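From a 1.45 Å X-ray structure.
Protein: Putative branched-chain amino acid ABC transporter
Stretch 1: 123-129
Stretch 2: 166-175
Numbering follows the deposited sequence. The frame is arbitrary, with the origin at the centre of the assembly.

Stretch 1 (123-129) AAPLLVV
Stretch 2 166-175: PLLQAAGQAD

How do the two backbones lie against each other? Stretch 2 opens as a helix already under way at Pro166, with phi/psi near -60/-40 through Ala171, and it runs nearly antiparallel to the strand of stretch 1: their N-to-C directions make 152°, and the axes come within 8.8 Å. The register follows from this direction. Leu167 lies across from Val128, CA to CA 8.3 Å, while Ala174, further along, lies across from Pro125, CA to CA 5.2 Å, so the backbones draw together once the helix has ended.

What does Leu167 offer the strand? Leu167, with chi1 -168° (t) and chi2 150° (t), leaves the helix sideways, but its end comes nearer the strand, and its CD1 lies 3.6 Å from CG1 of Val128 (chi1 174°, t). Its CD2 is 4.4 Å from CD2 of Leu126. Extended phi/psi values, -105/121 at Leu126 and -109/127 at Val128, and the alternation of a strand direct both these side chains toward the helix, whereas Leu127 between them makes no contact with it.

How does Leu126 fit against the next turn? Its t, p rotamer (chi1 177°, chi2 66°) carries CD2 to 4.1 Å from CB of Ala170 and likewise 4.1 Å from CB of Ala171. These short methyl side chains let the leucine approach the helix backbone itself, its CD2 reaching 3.8 Å from N of Ala171. That amide is already satisfied by its 2.8 Å hydrogen bond to O of Leu167, so the leucine contact is one of van der Waals packing.

What happens where the helix gives way to loop? Past Gly172, Gln173 takes phi/psi -92/-4 and its N bonds to O of Ala170 at 3.1 Å; Ala174 N then bonds to O of Ala171 at 3.2 Å. At -97/154, Ala174 is extended, and its CB points toward the strand, 4.0 Å from CB of Leu126. Its CA lies 3.3 Å from O of Ala124.

How does Asp175 fasten the end of the contact? With chi1 70° (p) and chi2 -15°, its carboxylate accepts hydrogen bonds from two successive amides: N of Ala123 to OD2 at 2.7 Å, and N of Ala124 to OD1 at 2.9 Å. Its own backbone replies, N donating to O of Ala124 at 3.2 Å. Ala123 (-89/-26) and Ala124 (-144/63) thus present backbone groups to one residue, and polar bonding here succeeds the apolar packing along the helix.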

# COMPACT_ATOMS: atom_id res chain seq x y z
N ALA A 123 13.62 -1.14 -22.72
CA ALA A 123 13.56 -2.41 -23.45
C ALA A 123 14.35 -3.54 -22.79
O ALA A 123 14.05 -4.72 -23.00
CB ALA A 123 14.06 -2.21 -24.86
N ALA A 124 15.36 -3.19 -22.02
CA ALA A 124 16.28 -4.17 -21.47
C ALA A 124 16.71 -3.75 -20.06
O ALA A 124 17.87 -3.47 -19.81
CB ALA A 124 17.47 -4.35 -22.39
N PRO A 125 15.75 -3.68 -19.14
CA PRO A 125 16.14 -3.29 -17.80
C PRO A 125 16.82 -4.44 -17.06
O PRO A 125 16.63 -5.61 -17.38
CB PRO A 125 14.82 -2.99 -17.12
CG PRO A 125 13.86 -3.90 -17.84
CD PRO A 125 14.30 -3.86 -19.25
N LEU A 126 17.62 -4.08 -16.07
CA LEU A 126 18.16 -5.02 -15.13
C LEU A 126 17.46 -4.89 -13.81
O LEU A 126 17.42 -3.81 -13.22
CB LEU A 126 19.64 -4.75 -14.92
CG LEU A 126 20.34 -5.64 -13.87
CD1 LEU A 126 20.38 -7.09 -14.33
CD2 LEU A 126 21.72 -5.14 -13.49
N LEU A 127 16.84 -5.97 -13.34
CA LEU A 127 16.20 -6.03 -12.03
C LEU A 127 17.22 -6.48 -11.00
O LEU A 127 17.81 -7.58 -11.15
CB LEU A 127 14.99 -6.99 -12.05
CG LEU A 127 14.31 -7.33 -10.74
CD1 LEU A 127 13.62 -6.12 -10.13
CD2 LEU A 127 13.27 -8.43 -10.98
N VAL A 128 17.48 -5.64 -10.00
CA VAL A 128 18.44 -5.99 -8.98
C VAL A 128 17.69 -6.27 -7.72
O VAL A 128 16.87 -5.45 -7.31
CB VAL A 128 19.42 -4.81 -8.78
CG1 VAL A 128 20.35 -5.09 -7.61
CG2 VAL A 128 20.15 -4.56 -10.09
N VAL A 129 17.94 -7.43 -7.12
CA VAL A 129 17.15 -7.89 -5.98
C VAL A 129 17.99 -8.23 -4.74
O VAL A 129 18.94 -9.02 -4.81
CB VAL A 129 16.35 -9.15 -6.37
CG1 VAL A 129 15.42 -9.52 -5.25
CG2 VAL A 129 15.62 -8.94 -7.69
N PRO A 166 30.47 -7.54 -11.12
CA PRO A 166 29.62 -8.24 -12.09
C PRO A 166 28.30 -7.52 -12.32
O PRO A 166 27.91 -7.34 -13.46
CB PRO A 166 29.42 -9.62 -11.45
CG PRO A 166 30.64 -9.80 -10.62
CD PRO A 166 30.86 -8.43 -10.02
N LEU A 167 27.66 -7.04 -11.25
CA LEU A 167 26.42 -6.28 -11.38
C LEU A 167 26.61 -4.96 -12.15
O LEU A 167 25.83 -4.61 -13.01
CB LEU A 167 25.84 -6.00 -9.99
CG LEU A 167 24.41 -5.46 -9.95
CD1 LEU A 167 23.72 -5.92 -8.67
CD2 LEU A 167 24.35 -3.96 -10.13
N LEU A 168 27.69 -4.24 -11.88
CA LEU A 168 27.96 -3.05 -12.65
C LEU A 168 28.19 -3.33 -14.13
O LEU A 168 27.82 -2.53 -14.96
CB LEU A 168 29.18 -2.31 -12.08
CG LEU A 168 29.03 -1.91 -10.61
CD1 LEU A 168 30.30 -1.20 -10.14
CD2 LEU A 168 27.81 -1.06 -10.32
N GLN A 169 28.83 -4.46 -14.46
CA GLN A 169 28.98 -4.84 -15.86
C GLN A 169 27.62 -5.13 -16.51
O GLN A 169 27.34 -4.63 -17.60
CB GLN A 169 29.89 -6.03 -16.00
CG GLN A 169 30.06 -6.45 -17.46
CD GLN A 169 31.44 -6.83 -17.83
OE1 GLN A 169 31.83 -6.73 -19.01
NE2 GLN A 169 32.23 -7.28 -16.85
N ALA A 170 26.78 -5.90 -15.83
CA ALA A 170 25.43 -6.19 -16.33
C ALA A 170 24.63 -4.92 -16.46
O ALA A 170 23.86 -4.78 -17.41
CB ALA A 170 24.71 -7.16 -15.42
N ALA A 171 24.78 -4.00 -15.50
CA ALA A 171 24.02 -2.74 -15.51
C ALA A 171 24.42 -1.87 -16.71
O ALA A 171 23.59 -1.14 -17.23
CB ALA A 171 24.17 -1.98 -14.21
N GLY A 172 25.68 -1.97 -17.12
CA GLY A 172 26.19 -1.28 -18.29
C GLY A 172 25.53 -1.68 -19.59
O GLY A 172 25.51 -0.91 -20.53
N GLN A 173 25.00 -2.91 -19.66
CA GLN A 173 24.35 -3.41 -20.87
C GLN A 173 22.84 -3.13 -20.87
O GLN A 173 22.15 -3.45 -21.84
CB GLN A 173 24.55 -4.91 -20.98
CG GLN A 173 26.00 -5.37 -20.90
CD GLN A 173 26.11 -6.86 -20.66
OE1 GLN A 173 25.15 -7.60 -20.86
NE2 GLN A 173 27.29 -7.31 -20.23
N ALA A 174 22.35 -2.57 -19.78
CA ALA A 174 20.92 -2.32 -19.58
C ALA A 174 20.53 -0.89 -19.93
O ALA A 174 21.36 0.03 -19.86
CB ALA A 174 20.56 -2.61 -18.14
N ASP A 175 19.27 -0.68 -20.29
CA ASP A 175 18.78 0.68 -20.54
C ASP A 175 18.02 1.28 -19.35
O ASP A 175 17.55 2.44 -19.41
CB ASP A 175 18.01 0.79 -21.86
CG ASP A 175 16.68 0.09 -21.83
OD1 ASP A 175 16.44 -0.72 -20.92
OD2 ASP A 175 15.85 0.37 -22.74